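Local coordinates for protein alcohol dehydrogenase, zinc-containing (Thermotoga maritima, PDB 1VJ0) that probably acts as a zinc-dependent oxidoreductase of the medium-chain alcohol dehydrogenase family, holding one zinc at its likely active site and another in a four-cysteine site, at residues W106-T111 with I324-T329. Numbering follows the deposited sequence.
Sequences WNRGIT and IWVSDT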
loop_
_atom_site.group_PDB
_atom_site.type_symbol
_atom_site.label_atom_id
_atom_site.label_comp_id
_atom_site.label_asym_id
_atom_site.label_seq_id
_atom_site.Cartn_x
_atom_site.Cartn_y
_atom_site.Cartn_z
ATOM N N TRP A 106 -2.542 26.296 -12.123
ATOM C CA TRP A 106 -1.761 26.222 -10.922
ATOM C C TRP A 106 -2.559 25.690 -9.763
ATOM O O TRP A 106 -3.806 25.762 -9.714
ATOM C CB TRP A 106 -1.169 27.607 -10.549
ATOM C CG TRP A 106 -2.198 28.679 -10.340
ATOM C CD1 TRP A 106 -2.772 29.037 -9.147
ATOM C CD2 TRP A 106 -2.788 29.547 -11.331
ATOM N NE1 TRP A 106 -3.672 30.049 -9.340
ATOM C CE2 TRP A 106 -3.714 30.377 -10.667
ATOM C CE3 TRP A 106 -2.633 29.694 -12.702
ATOM C CZ2 TRP A 106 -4.473 31.339 -11.330
ATOM C CZ3 TRP A 106 -3.400 30.644 -13.369
ATOM C CH2 TRP A 106 -4.310 31.457 -12.675
ATOM N N ASN A 107 -1.830 25.154 -8.806
ATOM C CA ASN A 107 -2.448 24.713 -7.539
ATOM C C ASN A 107 -2.777 25.975 -6.700
ATOM O O ASN A 107 -1.906 26.808 -6.406
ATOM C CB ASN A 107 -1.473 23.747 -6.792
ATOM C CG ASN A 107 -2.053 23.133 -5.516
ATOM O OD1 ASN A 107 -3.116 23.542 -5.013
ATOM N ND2 ASN A 107 -1.339 22.122 -4.983
ATOM N N ARG A 108 -4.031 26.091 -6.277
ATOM C CA ARG A 108 -4.473 27.239 -5.470
ATOM C C ARG A 108 -3.785 27.361 -4.123
ATOM O O ARG A 108 -3.689 28.449 -3.564
ATOM C CB ARG A 108 -5.996 27.136 -5.263
ATOM C CG ARG A 108 -6.474 26.000 -4.383
ATOM C CD ARG A 108 -7.964 26.111 -4.137
ATOM N NE ARG A 108 -8.455 25.090 -3.244
ATOM C CZ ARG A 108 -8.674 23.834 -3.612
ATOM N NH1 ARG A 108 -8.471 23.465 -4.831
ATOM N NH2 ARG A 108 -9.099 22.937 -2.738
ATOM N N GLY A 109 -3.292 26.237 -3.599
ATOM C CA GLY A 109 -2.767 26.189 -2.242
ATOM C C GLY A 109 -1.266 26.077 -2.204
ATOM O O GLY A 109 -0.660 25.344 -3.002
ATOM N N ILE A 110 -0.650 26.841 -1.310
ATOM C CA ILE A 110 0.801 26.788 -1.107
ATOM C C ILE A 110 0.984 26.346 0.341
ATOM O O ILE A 110 0.306 26.860 1.232
ATOM C CB ILE A 110 1.429 28.164 -1.295
ATOM C CG1 ILE A 110 1.335 28.609 -2.779
ATOM C CG2 ILE A 110 2.900 28.189 -0.773
ATOM C CD1 ILE A 110 1.923 29.995 -2.984
ATOM N N THR A 111 1.817 25.347 0.531
ATOM C CA THR A 111 2.087 24.801 1.854
ATOM C C THR A 111 3.489 25.233 2.250
ATOM O O THR A 111 4.230 25.717 1.419
ATOM C CB THR A 111 1.923 23.231 1.850
ATOM O OG1 THR A 111 2.857 22.600 0.962
ATOM C CG2 THR A 111 0.548 22.858 1.306
ATOM N N ILE A 324 -11.802 13.181 3.413
ATOM C CA ILE A 324 -10.965 13.769 2.371
ATOM C C ILE A 324 -10.915 15.303 2.521
ATOM O O ILE A 324 -11.955 15.988 2.430
ATOM C CB ILE A 324 -11.485 13.378 0.944
ATOM C CG1 ILE A 324 -11.648 11.879 0.820
ATOM C CG2 ILE A 324 -10.580 13.986 -0.139
ATOM C CD1 ILE A 324 -10.396 11.081 0.961
ATOM N N TRP A 325 -9.726 15.821 2.816
ATOM C CA TRP A 325 -9.518 17.239 2.951
ATOM C C TRP A 325 -8.744 17.773 1.724
ATOM O O TRP A 325 -7.576 17.418 1.529
ATOM C CB TRP A 325 -8.744 17.572 4.236
ATOM C CG TRP A 325 -8.632 19.050 4.413
ATOM C CD1 TRP A 325 -7.498 19.820 4.423
ATOM C CD2 TRP A 325 -9.713 19.924 4.583
ATOM N NE1 TRP A 325 -7.830 21.139 4.592
ATOM C CE2 TRP A 325 -9.190 21.230 4.699
ATOM C CE3 TRP A 325 -11.107 19.735 4.681
ATOM C CZ2 TRP A 325 -9.997 22.351 4.868
ATOM C CZ3 TRP A 325 -11.921 20.858 4.819
ATOM C CH2 TRP A 325 -11.352 22.153 4.931
ATOM N N VAL A 326 -9.391 18.662 0.974
ATOM C CA VAL A 326 -8.790 19.354 -0.169
ATOM C C VAL A 326 -7.901 18.415 -1.034
ATOM O O VAL A 326 -8.343 17.302 -1.369
ATOM C CB VAL A 326 -8.159 20.750 0.236
ATOM C CG1 VAL A 326 -9.227 21.610 0.952
ATOM C CG2 VAL A 326 -6.960 20.606 1.071
ATOM N N SER A 327 -6.759 18.892 -1.491
ATOM C CA SER A 327 -5.910 18.137 -2.387
ATOM C C SER A 327 -4.570 18.792 -2.370
ATOM O O SER A 327 -4.421 19.915 -1.876
ATOM C CB SER A 327 -6.479 18.192 -3.793
ATOM O OG SER A 327 -6.715 19.528 -4.158
ATOM N N ASP A 328 -3.587 18.095 -2.920
ATOM C CA ASP A 328 -2.252 18.615 -3.036
ATOM C C ASP A 328 -1.782 18.610 -4.487
ATOM O O ASP A 328 -2.546 18.337 -5.399
ATOM C CB ASP A 328 -1.296 17.874 -2.076
ATOM C CG ASP A 328 -1.082 16.438 -2.434
ATOM O OD1 ASP A 328 -1.185 16.025 -3.618
ATOM O OD2 ASP A 328 -0.751 15.636 -1.560
ATOM N N THR A 329 -0.514 18.957 -4.700
ATOM C CA THR A 329 0.027 19.041 -6.037
ATOM C C THR A 329 0.065 17.710 -6.787
ATOM O O THR A 329 -0.086 17.728 -7.964
ATOM C CB THR A 329 1.414 19.652 -5.977
ATOM O OG1 THR A 329 1.287 21.015 -5.541
ATOM C CG2 THR A 329 2.069 19.702 -7.348
HETATM O O HOH W 1 -4.623 22.623 -2.864
HETATM O O HOH W 2 -9.216 20.408 -4.159
#
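Asn107 reaches from the loop after strand 103-106 to the start of helix 329-340, and its side chain carries the contact. CB of Asn107 points at 324-329, 4.1 Å from OG1 of Thr329; CG of Asn107, anti to the backbone N (chi1 -175°), comes 4.0 Å from the same OG1 of Thr329. At the tip the amide splits its work. ND2 of Asn107 donates to OG1 of Thr329 at 2.9 Å, with that oxygen nearly in the amide plane and the N-H...O angle 157°; the same hydroxyl is also bonded to Asp160, which pairs with the Asn107 backbone. OD1 of Asn107 accepts from N of Gly109 at 3.0 Å, the donor well above the carbonyl plane, closing an Asx turn. A water donates a second hydrogen bond to OD1 and another to O of Ser327, bridging the segments. An alanine in place of Asn107 would lose both amide hydrogen bonds and the water's anchor, and would probably loosen the turn and the link to the helix start. Arg108 crosses obliquely to Val326, with NH2 of Arg108 3.8 Å from CB of Val326; a second water links that nitrogen to OG of Ser327. NE of Arg108 hydrogen-bonds an unidentified ligand, and the Arg108 side chain lies about 4 Å from those of zinc-binding His77 and Cys178. The Asx turn steadies the Asn107 amide, whose ND2 and bridging water tie the GroES-like part of this medium-chain dehydrogenase fold to the segment leaving the Rossmann-type sheet, at the border of the zinc site.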